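Local coordinates for protein manganese lipoxygenase (Gaeumannomyces graminis, PDB 5FX8) that oxygenates linoleic and alpha-linolenic acids with molecular oxygen at a manganese centre, giving 11S- and 13R-hydroperoxy fatty acids, at residues A[120-125]-A[135-140]; A[162-167]-A[236-241]; A[335-338]-A[342-345]; A[418-423]-A[427-432]; A[542-547]-A[611-616]. One frame throughout, in Å; residues are numbered along the deposited sequence.

Overall arrangement
All five contacts belong to one mainly helical lipoxygenase chain and follow one another along it. Contacts 2, 4 and 5 are buried, contact 1 is partly buried, and contact 3 is a surface contact that the second subunit also reaches. No secondary-structure element is used twice. Contacts 1, 2, 4 and 5 meet mainly through carbon contacts, without direct hydrogen bonds between their segments, whereas contact 3 adds two backbone bonds and a bridging water. Contacts 3 and 5 approach the manganese site, their centres about 24 Å apart; contacts 1 and 4, with centres about 59 Å apart, lie on opposite sides of the chain's centre.

Contact 1 of 5, residues A[120-125]-A[135-140]; sequences ADITSR and ALLYNG
I122, R125, L136 and L137 form a small apolar contact, partly buried, where the C-terminal end of helix 86-124 meets the 3-10 segment that ends at 137. The evidence is the pattern of carbon contacts and the lack of any hydrogen bond between the segments. The deepest touch is methyl to methyl: I122 CD1 lies 3.6 Å from L137 CD1. I122 CG1, on the backbone-N side of its residue and anti to the carbonyl carbon (chi1 -64°), passes L136 CB at 4.1 Å and carries CD1 onward to L137. On the outer side the aliphatic part of R125 does the work, with R125 CD 3.5 Å from L136 CD2. The same methyl approaches the guanidinium obliquely.

A salt bridge to D121, one helical turn back, tethers R125: R125 NE stands 3.2 Å from D121 OD2. D121 OD1 lies at the edge of the guanidinium, in its plane, which helps hold the arginine stem beside L136. Nearby, S124 OG and R125 N both bond to D121 O as the helix ends. L137 also rests on A529 and V530, so helix 526-539 covers the inner side.

This is a long helix whose chain turns back through a loop so that a 3-10 segment packs against its C-terminal turn, with leucine and isoleucine branches inside and a salt-bridged arginine outside.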
# COMPACT_ATOMS: atom_id res chain seq x y z
N ALA A 120 -12.25 -21.88 -2.65
CA ALA A 120 -13.40 -22.75 -2.82
C ALA A 120 -13.79 -22.85 -4.28
O ALA A 120 -14.06 -23.94 -4.79
CB ALA A 120 -14.56 -22.26 -1.96
N ASP A 121 -13.76 -21.73 -5.00
CA ASP A 121 -14.10 -21.74 -6.42
C ASP A 121 -13.10 -22.57 -7.23
O ASP A 121 -13.50 -23.44 -8.02
CB ASP A 121 -14.16 -20.30 -6.92
CG ASP A 121 -14.56 -20.22 -8.36
OD1 ASP A 121 -15.77 -20.34 -8.64
OD2 ASP A 121 -13.67 -20.01 -9.21
N ILE A 122 -11.81 -22.30 -7.07
CA ILE A 122 -10.81 -23.04 -7.83
C ILE A 122 -10.94 -24.52 -7.56
O ILE A 122 -11.00 -25.35 -8.48
CB ILE A 122 -9.40 -22.52 -7.50
CG1 ILE A 122 -9.27 -21.07 -7.94
CG2 ILE A 122 -8.38 -23.34 -8.17
CD1 ILE A 122 -7.89 -20.54 -7.72
N THR A 123 -10.97 -24.89 -6.28
CA THR A 123 -11.07 -26.30 -5.93
C THR A 123 -12.31 -26.92 -6.55
O THR A 123 -12.25 -28.03 -7.10
CB THR A 123 -11.10 -26.48 -4.42
OG1 THR A 123 -9.85 -26.04 -3.87
CG2 THR A 123 -11.33 -27.93 -4.09
N SER A 124 -13.43 -26.20 -6.51
CA SER A 124 -14.64 -26.75 -7.09
C SER A 124 -14.53 -26.94 -8.59
O SER A 124 -15.22 -27.78 -9.16
CB SER A 124 -15.81 -25.84 -6.77
OG SER A 124 -15.66 -24.67 -7.52
N ARG A 125 -13.69 -26.16 -9.26
CA ARG A 125 -13.55 -26.32 -10.70
C ARG A 125 -12.45 -27.30 -11.06
O ARG A 125 -12.05 -27.36 -12.23
CB ARG A 125 -13.27 -24.97 -11.36
CG ARG A 125 -14.44 -24.02 -11.33
CD ARG A 125 -13.97 -22.61 -11.62
NE ARG A 125 -15.06 -21.65 -11.60
CZ ARG A 125 -15.66 -21.18 -12.69
NH1 ARG A 125 -15.27 -21.59 -13.89
NH2 ARG A 125 -16.66 -20.31 -12.58
N ALA A 135 -6.28 -18.03 -14.49
CA ALA A 135 -7.19 -16.90 -14.50
C ALA A 135 -8.33 -17.08 -13.51
O ALA A 135 -8.92 -16.10 -13.08
CB ALA A 135 -7.74 -16.69 -15.91
N LEU A 136 -8.66 -18.32 -13.16
CA LEU A 136 -9.66 -18.57 -12.12
C LEU A 136 -9.25 -17.94 -10.81
O LEU A 136 -10.11 -17.62 -9.98
CB LEU A 136 -9.85 -20.07 -11.92
CG LEU A 136 -10.22 -20.88 -13.15
CD1 LEU A 136 -9.93 -22.31 -12.87
CD2 LEU A 136 -11.66 -20.68 -13.46
N LEU A 137 -7.97 -17.74 -10.60
CA LEU A 137 -7.49 -17.05 -9.43
C LEU A 137 -8.01 -15.62 -9.33
O LEU A 137 -8.12 -15.08 -8.23
CB LEU A 137 -5.98 -17.09 -9.50
CG LEU A 137 -5.11 -16.91 -8.29
CD1 LEU A 137 -5.51 -17.87 -7.25
CD2 LEU A 137 -3.72 -17.21 -8.81
N TYR A 138 -8.38 -15.00 -10.45
CA TYR A 138 -8.65 -13.56 -10.49
C TYR A 138 -10.05 -13.21 -10.98
O TYR A 138 -10.63 -12.24 -10.51
CB TYR A 138 -7.62 -12.88 -11.40
CG TYR A 138 -6.20 -12.95 -10.91
CD1 TYR A 138 -5.80 -12.25 -9.79
CD2 TYR A 138 -5.26 -13.71 -11.56
CE1 TYR A 138 -4.53 -12.30 -9.35
CE2 TYR A 138 -3.98 -13.77 -11.12
CZ TYR A 138 -3.63 -13.06 -10.01
OH TYR A 138 -2.35 -13.09 -9.54
N ASN A 139 -10.60 -13.95 -11.92
CA ASN A 139 -11.86 -13.54 -12.52
C ASN A 139 -12.97 -13.58 -11.50
O ASN A 139 -13.32 -14.64 -11.00
CB ASN A 139 -12.20 -14.44 -13.69
CG ASN A 139 -11.23 -14.27 -14.82
OD1 ASN A 139 -10.51 -13.27 -14.88
ND2 ASN A 139 -11.19 -15.23 -15.73
N GLY A 140 -13.54 -12.42 -11.20
CA GLY A 140 -14.68 -12.35 -10.33
C GLY A 140 -14.35 -12.30 -8.86
O GLY A 140 -15.26 -12.26 -8.04

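Contact 2 of 5, residues A[162-167]-A[236-241]; sequences LLFSME and GLFYLD
F238 meets both F164 and S165, and these three buried residues make up the whole contact. Two ring carbons of F238 do the touching: F238 CE2 is 3.8 Å from F164 CE2, while F238 CD2 is 3.8 Å from S165 CB. The two phenyl planes are inclined by 30°, yet their centroids are 6.0 Å apart. The rings have therefore slid past each other and barely overlap, so contact is made at neighbouring carbons rather than by a full stack.

Torsions bring the rings together from different directions. F164 throws its ring away from its own backbone N (chi1 172°), and although its CB does not point that way the ring nevertheless reaches that of F238; F238 keeps CG beside the backbone N (chi1 -56°), with its CB directed at the helix.

In the next shell, S165 OG is shared as a hydrogen-bond partner by two carbonyl oxygens, F247 O and D161 O, which link the serine to strand 246-253 and to the start of its own helix. F164 meets F278 at a steep ring angle and has R168 as a cation-pi partner. Backbone bonds from F238 to F213 and from Y239 to L248 hold 235-241 between its two neighbours in the sheet.

The result is a short helix packed against a five-stranded antiparallel sheet, on its middle strand 235-241 and on neighbouring 246-253.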
# COMPACT_ATOMS: atom_id res chain seq x y z
N LEU A 162 6.51 -8.17 -25.68
CA LEU A 162 6.48 -6.73 -25.47
C LEU A 162 6.00 -6.40 -24.07
O LEU A 162 6.49 -5.46 -23.44
CB LEU A 162 5.60 -6.05 -26.51
CG LEU A 162 5.44 -4.54 -26.34
CD1 LEU A 162 6.69 -3.83 -26.68
CD2 LEU A 162 4.32 -4.00 -27.15
N LEU A 163 5.04 -7.16 -23.56
CA LEU A 163 4.63 -6.96 -22.18
C LEU A 163 5.74 -7.33 -21.21
O LEU A 163 5.85 -6.73 -20.15
CB LEU A 163 3.37 -7.77 -21.90
CG LEU A 163 2.76 -7.85 -20.50
CD1 LEU A 163 1.31 -8.11 -20.63
CD2 LEU A 163 3.38 -8.95 -19.67
N PHE A 164 6.57 -8.32 -21.55
CA PHE A 164 7.62 -8.72 -20.62
C PHE A 164 8.74 -7.70 -20.58
O PHE A 164 9.35 -7.48 -19.53
CB PHE A 164 8.18 -10.08 -21.00
CG PHE A 164 9.38 -10.46 -20.19
CD1 PHE A 164 9.24 -10.83 -18.86
CD2 PHE A 164 10.64 -10.39 -20.74
CE1 PHE A 164 10.34 -11.15 -18.11
CE2 PHE A 164 11.73 -10.71 -20.00
CZ PHE A 164 11.59 -11.10 -18.68
N SER A 165 9.05 -7.09 -21.71
CA SER A 165 10.10 -6.08 -21.71
C SER A 165 9.58 -4.75 -21.14
O SER A 165 10.26 -4.11 -20.34
CB SER A 165 10.64 -5.90 -23.12
OG SER A 165 9.56 -5.60 -23.97
N MET A 166 8.37 -4.35 -21.50
CA MET A 166 7.87 -3.07 -21.03
C MET A 166 7.67 -3.00 -19.52
O MET A 166 7.67 -1.90 -18.97
CB MET A 166 6.56 -2.74 -21.73
CG MET A 166 6.75 -2.27 -23.14
SD MET A 166 8.04 -1.05 -23.24
CE MET A 166 7.03 0.41 -23.07
N GLU A 167 7.50 -4.13 -18.82
CA GLU A 167 7.43 -4.10 -17.37
C GLU A 167 8.64 -3.42 -16.75
O GLU A 167 8.52 -2.80 -15.68
CB GLU A 167 7.28 -5.51 -16.82
CG GLU A 167 5.85 -6.03 -16.77
CD GLU A 167 5.75 -7.54 -16.49
OE1 GLU A 167 6.75 -8.16 -16.11
OE2 GLU A 167 4.66 -8.11 -16.67
N GLY A 236 18.85 -10.22 -17.53
CA GLY A 236 18.04 -10.04 -18.71
C GLY A 236 18.66 -8.98 -19.59
O GLY A 236 19.03 -7.90 -19.12
N LEU A 237 18.78 -9.30 -20.87
CA LEU A 237 19.28 -8.39 -21.89
C LEU A 237 18.12 -7.95 -22.75
O LEU A 237 17.35 -8.78 -23.24
CB LEU A 237 20.34 -9.06 -22.73
CG LEU A 237 21.36 -8.22 -23.46
CD1 LEU A 237 22.06 -7.32 -22.50
CD2 LEU A 237 22.34 -9.18 -24.07
N PHE A 238 17.97 -6.64 -22.91
CA PHE A 238 16.89 -6.07 -23.69
C PHE A 238 17.47 -5.14 -24.74
O PHE A 238 18.60 -4.68 -24.62
CB PHE A 238 15.93 -5.33 -22.80
CG PHE A 238 15.37 -6.16 -21.71
CD1 PHE A 238 16.08 -6.37 -20.54
CD2 PHE A 238 14.12 -6.72 -21.83
CE1 PHE A 238 15.55 -7.13 -19.54
CE2 PHE A 238 13.59 -7.47 -20.84
CZ PHE A 238 14.30 -7.68 -19.69
N TYR A 239 16.71 -4.89 -25.80
CA TYR A 239 17.22 -4.01 -26.83
C TYR A 239 16.10 -3.17 -27.42
O TYR A 239 14.93 -3.52 -27.36
CB TYR A 239 17.94 -4.77 -27.96
CG TYR A 239 17.06 -5.38 -29.02
CD1 TYR A 239 16.23 -6.42 -28.72
CD2 TYR A 239 17.13 -4.95 -30.33
CE1 TYR A 239 15.46 -7.01 -29.68
CE2 TYR A 239 16.36 -5.53 -31.31
CZ TYR A 239 15.52 -6.57 -30.97
OH TYR A 239 14.74 -7.19 -31.89
N LEU A 240 16.48 -2.03 -27.98
CA LEU A 240 15.57 -1.19 -28.72
C LEU A 240 15.68 -1.54 -30.20
O LEU A 240 16.75 -1.40 -30.79
CB LEU A 240 15.88 0.28 -28.45
CG LEU A 240 14.90 1.31 -28.98
CD1 LEU A 240 13.48 0.96 -28.62
CD2 LEU A 240 15.26 2.66 -28.42
N ASP A 241 14.59 -2.02 -30.79
CA ASP A 241 14.60 -2.51 -32.16
C ASP A 241 14.30 -1.38 -33.14
O ASP A 241 13.22 -0.80 -33.11
CB ASP A 241 13.58 -3.62 -32.37
CG ASP A 241 13.71 -4.31 -33.74
OD1 ASP A 241 14.78 -4.28 -34.38
OD2 ASP A 241 12.72 -4.90 -34.16

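Contact 3 of 5, residues A[335-338]-A[342-345]; sequences VLFN and FWDQ
F342 packs against V335 where helix 342-346 starts beside the end of helix 328-336. F342 CB lies 3.8 Å from L336 CD1. From there CG turns to the backbone-N side, anti to the carbonyl carbon (chi1 -62°), and the ring runs beside V335, the two side chains pointing the same way. CG and CD2 pass the V335 carbonyl oxygen, which approaches the ring obliquely, and farther out F342 CE2 meets V335 CB at 3.9 Å. The ring also has R538 as a cation-pi partner, and the F342 side chain touches A334 of the second subunit.

Two direct backbone bonds fix this placement. F342 N donates to V335 O at 3.2 Å, with an N-H...O angle of 167°, and W343 N donates to L336 O at 3.1 Å, on a lone pair. L336 O is used again by a water 2.7 Å away, which also donates to N338 O and accepts from D344 N.

On the inner side F337 CE1 stands 3.8 Å from W343 CE3, with the ring planes inclined by 43°, neither stacked nor edge-to-face. W343 NE1 bonds to L349 O.

L336 lies about 8 Å from the manganese and F337 about 6 Å from its ligand H290, measured from the side chains. The chemistry implies that the water and the carbonyls satisfy the first amides of the new helix, while W343 packs inward and F342 toward the second subunit, another copy of this protein.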
# COMPACT_ATOMS: atom_id res chain seq x y z
N VAL A 335 5.98 -9.84 11.80
CA VAL A 335 5.13 -10.79 11.08
C VAL A 335 5.59 -11.06 9.68
O VAL A 335 5.16 -12.06 9.08
CB VAL A 335 3.65 -10.33 11.07
CG1 VAL A 335 3.12 -10.18 12.47
CG2 VAL A 335 3.50 -9.06 10.34
N LEU A 336 6.45 -10.26 9.08
CA LEU A 336 6.78 -10.47 7.69
C LEU A 336 8.09 -11.22 7.52
O LEU A 336 8.14 -12.25 6.85
CB LEU A 336 6.82 -9.13 6.96
CG LEU A 336 7.05 -9.14 5.46
CD1 LEU A 336 6.10 -10.12 4.83
CD2 LEU A 336 6.83 -7.75 4.93
N PHE A 337 9.16 -10.73 8.14
CA PHE A 337 10.48 -11.29 7.94
C PHE A 337 10.97 -12.09 9.13
O PHE A 337 12.16 -12.40 9.22
CB PHE A 337 11.48 -10.18 7.59
CG PHE A 337 11.13 -9.44 6.36
CD1 PHE A 337 11.23 -10.04 5.13
CD2 PHE A 337 10.68 -8.13 6.43
CE1 PHE A 337 10.89 -9.34 3.99
CE2 PHE A 337 10.35 -7.44 5.30
CZ PHE A 337 10.45 -8.04 4.08
N ASN A 338 10.07 -12.45 10.05
CA ASN A 338 10.38 -13.36 11.14
C ASN A 338 10.46 -14.79 10.63
O ASN A 338 9.91 -15.13 9.58
CB ASN A 338 9.33 -13.25 12.23
CG ASN A 338 7.95 -13.57 11.73
OD1 ASN A 338 7.43 -12.85 10.89
ND2 ASN A 338 7.35 -14.64 12.23
N PHE A 342 5.25 -14.30 6.84
CA PHE A 342 4.57 -14.30 5.55
C PHE A 342 5.55 -14.38 4.40
O PHE A 342 5.24 -14.98 3.35
CB PHE A 342 3.73 -13.06 5.43
CG PHE A 342 2.66 -12.97 6.43
CD1 PHE A 342 1.73 -13.96 6.56
CD2 PHE A 342 2.57 -11.87 7.25
CE1 PHE A 342 0.74 -13.86 7.46
CE2 PHE A 342 1.56 -11.77 8.17
CZ PHE A 342 0.65 -12.79 8.27
N TRP A 343 6.72 -13.79 4.56
CA TRP A 343 7.72 -13.92 3.51
C TRP A 343 8.11 -15.37 3.35
O TRP A 343 7.98 -15.93 2.26
CB TRP A 343 8.94 -13.04 3.79
CG TRP A 343 10.00 -13.18 2.70
CD1 TRP A 343 10.99 -14.11 2.66
CD2 TRP A 343 10.15 -12.39 1.51
NE1 TRP A 343 11.75 -13.96 1.52
CE2 TRP A 343 11.26 -12.91 0.80
CE3 TRP A 343 9.48 -11.28 0.99
CZ2 TRP A 343 11.70 -12.36 -0.40
CZ3 TRP A 343 9.91 -10.75 -0.22
CH2 TRP A 343 11.02 -11.28 -0.90
N ASP A 344 8.54 -16.01 4.45
CA ASP A 344 8.96 -17.42 4.39
C ASP A 344 7.86 -18.29 3.82
O ASP A 344 8.12 -19.17 3.00
CB ASP A 344 9.36 -17.93 5.78
CG ASP A 344 10.77 -17.55 6.16
OD1 ASP A 344 11.60 -17.28 5.26
OD2 ASP A 344 11.05 -17.54 7.38
N GLN A 345 6.61 -18.04 4.22
CA GLN A 345 5.48 -18.81 3.74
C GLN A 345 5.33 -18.74 2.23
O GLN A 345 4.88 -19.70 1.62
CB GLN A 345 4.19 -18.33 4.39
CG GLN A 345 4.04 -18.53 5.86
CD GLN A 345 2.85 -17.74 6.43
OE1 GLN A 345 1.89 -17.44 5.71
NE2 GLN A 345 2.92 -17.39 7.72
O HOH W 1 9.37 -14.61 6.71

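Contact 4 of 5, residues A[418-423]-A[427-432]; sequences STYGAD and DGALLR
Y420 and L430 form the tight centre of a corner between two consecutive helices, in which helix 396-420 ends and the short helix 428-431 begins after a brief link. L430 CD1 sits over one face of the tyrosine ring, 3.8 Å from the centroid of the Y420 ring and 24° off the normal, which is CH-pi geometry. The two side chains cross at about a right angle. T419 CG2 covers the opposite face toward the rim, so the ring is clamped between a methyl of its own helix and one from the next. Y420 OH bonds to D433 OD2, and L463 and R460 of helix 460-481 also pack on the Y420 side chain.

The other side is loose. G421 leaves the helix with positive phi, and it, A422 and D423 are exposed; D423 is poorly ordered, and residues 425-426 are not modelled. Between these two regimes lies A429, whose CB comes in at the ring edge, in its plane, with A429 CB 3.9 Å from Y420 CD1.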
# COMPACT_ATOMS: atom_id res chain seq x y z
N SER A 418 5.36 30.61 0.28
CA SER A 418 4.43 31.12 1.29
C SER A 418 5.10 31.22 2.66
O SER A 418 4.83 32.15 3.43
CB SER A 418 3.19 30.25 1.33
OG SER A 418 2.48 30.40 2.56
N THR A 419 5.97 30.27 2.99
CA THR A 419 6.59 30.28 4.31
C THR A 419 7.68 31.33 4.44
O THR A 419 7.83 31.94 5.50
CB THR A 419 7.14 28.89 4.59
OG1 THR A 419 6.06 27.98 4.61
CG2 THR A 419 7.90 28.84 5.88
N TYR A 420 8.46 31.53 3.39
CA TYR A 420 9.63 32.37 3.44
C TYR A 420 9.46 33.70 2.71
O TYR A 420 10.33 34.56 2.83
CB TYR A 420 10.82 31.63 2.85
CG TYR A 420 11.24 30.46 3.69
CD1 TYR A 420 12.06 30.65 4.76
CD2 TYR A 420 10.80 29.17 3.39
CE1 TYR A 420 12.46 29.60 5.53
CE2 TYR A 420 11.18 28.11 4.16
CZ TYR A 420 12.01 28.33 5.23
OH TYR A 420 12.42 27.31 6.03
N GLY A 421 8.41 33.84 1.91
CA GLY A 421 7.96 35.10 1.36
C GLY A 421 8.82 35.82 0.35
O GLY A 421 9.20 36.97 0.61
N ALA A 422 9.13 35.21 -0.79
CA ALA A 422 9.78 35.99 -1.86
C ALA A 422 9.73 35.25 -3.18
O ALA A 422 8.70 34.67 -3.53
CB ALA A 422 11.23 36.35 -1.52
N ASP A 423 10.83 35.24 -3.93
CA ASP A 423 10.83 34.76 -5.31
C ASP A 423 12.07 33.93 -5.56
O ASP A 423 13.17 34.47 -5.72
CB ASP A 423 10.77 35.94 -6.28
CG ASP A 423 11.92 36.92 -6.08
OD1 ASP A 423 13.09 36.53 -6.22
OD2 ASP A 423 11.64 38.10 -5.79
N ASP A 427 17.17 35.02 -0.72
CA ASP A 427 16.91 33.84 0.10
C ASP A 427 17.46 33.95 1.53
O ASP A 427 17.84 32.95 2.12
CB ASP A 427 17.46 32.59 -0.59
CG ASP A 427 16.58 32.12 -1.72
OD1 ASP A 427 15.44 32.62 -1.82
OD2 ASP A 427 17.01 31.27 -2.51
N GLY A 428 17.46 35.16 2.07
CA GLY A 428 17.96 35.37 3.41
C GLY A 428 17.09 34.73 4.48
O GLY A 428 17.61 34.17 5.45
N ALA A 429 15.77 34.79 4.33
CA ALA A 429 14.90 34.12 5.29
C ALA A 429 15.27 32.63 5.46
O ALA A 429 15.20 32.10 6.57
CB ALA A 429 13.44 34.28 4.90
N LEU A 430 15.64 31.93 4.38
CA LEU A 430 16.06 30.54 4.53
C LEU A 430 17.39 30.45 5.25
O LEU A 430 17.62 29.52 6.02
CB LEU A 430 16.20 29.83 3.19
CG LEU A 430 14.97 29.22 2.56
CD1 LEU A 430 14.21 30.30 1.79
CD2 LEU A 430 15.41 28.11 1.64
N LEU A 431 18.30 31.37 4.98
CA LEU A 431 19.62 31.24 5.56
C LEU A 431 19.58 31.49 7.05
O LEU A 431 20.35 30.88 7.80
CB LEU A 431 20.60 32.17 4.88
CG LEU A 431 21.13 31.62 3.56
CD1 LEU A 431 21.21 32.70 2.50
CD2 LEU A 431 22.47 30.93 3.80
N ARG A 432 18.68 32.36 7.49
CA ARG A 432 18.55 32.75 8.88
C ARG A 432 17.54 31.92 9.66
O ARG A 432 17.24 32.26 10.81
CB ARG A 432 18.15 34.22 8.97
CG ARG A 432 19.16 35.13 8.40
CD ARG A 432 18.75 36.56 8.53
NE ARG A 432 19.04 37.19 7.27
CZ ARG A 432 18.09 37.60 6.46
NH1 ARG A 432 16.84 37.49 6.85
NH2 ARG A 432 18.39 38.15 5.29

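Contact 5 of 5, residues A[542-547]-A[611-616]; sequences AQVGDR and VNPFFL. With NAG (2-acetamido-2-deoxy-beta-D-glucopyranose), chain F; NAG (2-acetamido-2-deoxy-beta-D-glucopyranose), chain B.
The C-terminal tail of a lipoxygenase runs inward to the metal, where V618 is a manganese ligand, and V544 packs on this tail at P613. V544 puts CG1 anti to its backbone N (chi1 170°), and both methyls rest against the proline: V544 CG1 is 3.7 Å from P613 CA, and V544 CG2 is 4.0 Å from P613 CB. V544 CG1 also lies 3.9 Å from N612 O, so it covers backbone as well as ring.

The tail is held by other bonds: P613 O accepts from H479 NE2 and F614 O from T474 OG1. Backbone bonds of N612 with V551 and F614 with Q549 tie it to the chain just beyond 542-547.

The outward side of 542-547 faces the N-glycan on N106. The chain F sugar donates its O6 to D546 OD2 at 2.8 Å, and its O5 is 3.2 Å from Q543 CG.

The loop thus has a polar side in contact with the attached glycan and an apolar one, which meets the tail by van der Waals contact alone. The P613 side chain is about 6 Å from that of the manganese ligand H478, consistent with packing close to the residues that surround the metal ligands.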
# COMPACT_ATOMS: atom_id res chain seq x y z
N ALA A 542 -7.70 -0.87 0.20
CA ALA A 542 -8.90 -0.48 -0.51
C ALA A 542 -9.67 0.66 0.14
O ALA A 542 -10.53 1.24 -0.51
CB ALA A 542 -9.80 -1.71 -0.65
N GLN A 543 -9.40 1.02 1.38
CA GLN A 543 -10.20 2.00 2.10
C GLN A 543 -9.62 3.41 2.05
O GLN A 543 -10.21 4.32 2.63
CB GLN A 543 -10.38 1.61 3.57
CG GLN A 543 -10.50 0.13 3.91
CD GLN A 543 -9.21 -0.59 3.68
OE1 GLN A 543 -8.14 -0.00 3.76
NE2 GLN A 543 -9.30 -1.84 3.33
N VAL A 544 -8.46 3.59 1.40
CA VAL A 544 -7.75 4.86 1.37
C VAL A 544 -8.68 5.99 0.93
O VAL A 544 -8.71 7.06 1.55
CB VAL A 544 -6.53 4.74 0.44
CG1 VAL A 544 -5.92 6.03 0.20
CG2 VAL A 544 -5.51 3.98 1.11
N GLY A 545 -9.47 5.76 -0.11
CA GLY A 545 -10.47 6.68 -0.57
C GLY A 545 -11.44 7.21 0.46
O GLY A 545 -11.52 8.43 0.64
N ASP A 546 -12.19 6.33 1.13
CA ASP A 546 -13.17 6.77 2.12
C ASP A 546 -12.51 7.37 3.35
O ASP A 546 -13.13 8.19 4.04
CB ASP A 546 -14.06 5.62 2.53
CG ASP A 546 -14.64 4.87 1.35
OD1 ASP A 546 -15.54 5.42 0.68
OD2 ASP A 546 -14.20 3.73 1.10
N ARG A 547 -11.28 6.99 3.64
CA ARG A 547 -10.55 7.55 4.77
C ARG A 547 -10.01 8.95 4.51
O ARG A 547 -9.50 9.58 5.44
CB ARG A 547 -9.43 6.59 5.15
CG ARG A 547 -9.94 5.26 5.71
CD ARG A 547 -8.84 4.30 6.05
NE ARG A 547 -9.34 3.13 6.77
CZ ARG A 547 -8.63 2.03 7.01
NH1 ARG A 547 -7.38 1.92 6.59
NH2 ARG A 547 -9.17 1.03 7.66
N VAL A 611 -5.92 6.72 -6.02
CA VAL A 611 -5.95 5.37 -5.50
C VAL A 611 -4.89 5.18 -4.43
O VAL A 611 -5.10 4.45 -3.47
CB VAL A 611 -5.76 4.36 -6.66
CG1 VAL A 611 -5.71 2.95 -6.13
CG2 VAL A 611 -6.88 4.54 -7.68
N ASN A 612 -3.80 5.82 -4.57
CA ASN A 612 -2.70 5.61 -3.66
C ASN A 612 -2.87 6.44 -2.39
O ASN A 612 -3.46 7.50 -2.41
CB ASN A 612 -1.41 5.95 -4.35
CG ASN A 612 -1.05 4.91 -5.35
OD1 ASN A 612 -1.32 3.73 -5.10
ND2 ASN A 612 -0.46 5.29 -6.47
N PRO A 613 -2.36 5.97 -1.27
CA PRO A 613 -2.28 6.82 -0.09
C PRO A 613 -1.15 7.82 -0.23
O PRO A 613 -0.21 7.62 -0.99
CB PRO A 613 -2.00 5.83 1.03
CG PRO A 613 -1.28 4.80 0.41
CD PRO A 613 -1.80 4.64 -0.99
N PHE A 614 -1.22 8.86 0.60
CA PHE A 614 -0.19 9.89 0.60
C PHE A 614 0.99 9.54 1.50
O PHE A 614 1.93 10.33 1.60
CB PHE A 614 -0.77 11.26 1.02
CG PHE A 614 -1.23 11.32 2.45
CD1 PHE A 614 -0.33 11.51 3.48
CD2 PHE A 614 -2.56 11.18 2.76
CE1 PHE A 614 -0.75 11.53 4.78
CE2 PHE A 614 -2.99 11.21 4.05
CZ PHE A 614 -2.08 11.38 5.06
N PHE A 615 0.96 8.41 2.18
CA PHE A 615 1.97 8.04 3.15
C PHE A 615 2.41 6.62 2.87
O PHE A 615 1.82 5.93 2.03
CB PHE A 615 1.45 8.19 4.58
CG PHE A 615 0.23 7.35 4.87
CD1 PHE A 615 -1.03 7.74 4.42
CD2 PHE A 615 0.34 6.16 5.60
CE1 PHE A 615 -2.16 6.95 4.68
CE2 PHE A 615 -0.78 5.38 5.87
CZ PHE A 615 -2.02 5.76 5.42
N LEU A 616 3.45 6.18 3.57
CA LEU A 616 4.02 4.84 3.44
C LEU A 616 3.19 3.87 4.28
O LEU A 616 3.49 3.60 5.44
CB LEU A 616 5.49 4.84 3.86
CG LEU A 616 6.51 5.76 3.16
CD1 LEU A 616 7.75 5.96 4.00
CD2 LEU A 616 6.93 5.28 1.79
C1 NAG F . -13.96 -1.69 5.23
C2 NAG F . -15.12 -1.00 5.92
C3 NAG F . -16.24 -0.73 4.93
C4 NAG F . -15.70 0.07 3.75
C5 NAG F . -14.51 -0.66 3.13
C6 NAG F . -13.84 0.15 2.04
C7 NAG F . -15.47 -1.44 8.30
C8 NAG F . -15.99 -2.41 9.32
N2 NAG F . -15.61 -1.80 7.03
O3 NAG F . -17.27 -0.00 5.60
O4 NAG F . -16.71 0.24 2.76
O5 NAG F . -13.51 -0.89 4.13
O6 NAG F . -13.46 1.43 2.52
O7 NAG F . -14.94 -0.38 8.62
C1 NAG B . -16.97 1.66 2.63
C2 NAG B . -17.81 1.85 1.36
C3 NAG B . -18.23 3.31 1.21
C4 NAG B . -18.87 3.84 2.48
C5 NAG B . -17.95 3.59 3.67
C6 NAG B . -18.56 3.98 4.98
C7 NAG B . -17.20 0.24 -0.38
C8 NAG B . -16.34 -0.00 -1.58
N2 NAG B . -17.06 1.43 0.20
O3 NAG B . -19.15 3.37 0.12
O4 NAG B . -19.14 5.23 2.34
O5 NAG B . -17.67 2.18 3.76
O6 NAG B . -19.84 4.56 4.77
O7 NAG B . -17.98 -0.60 0.04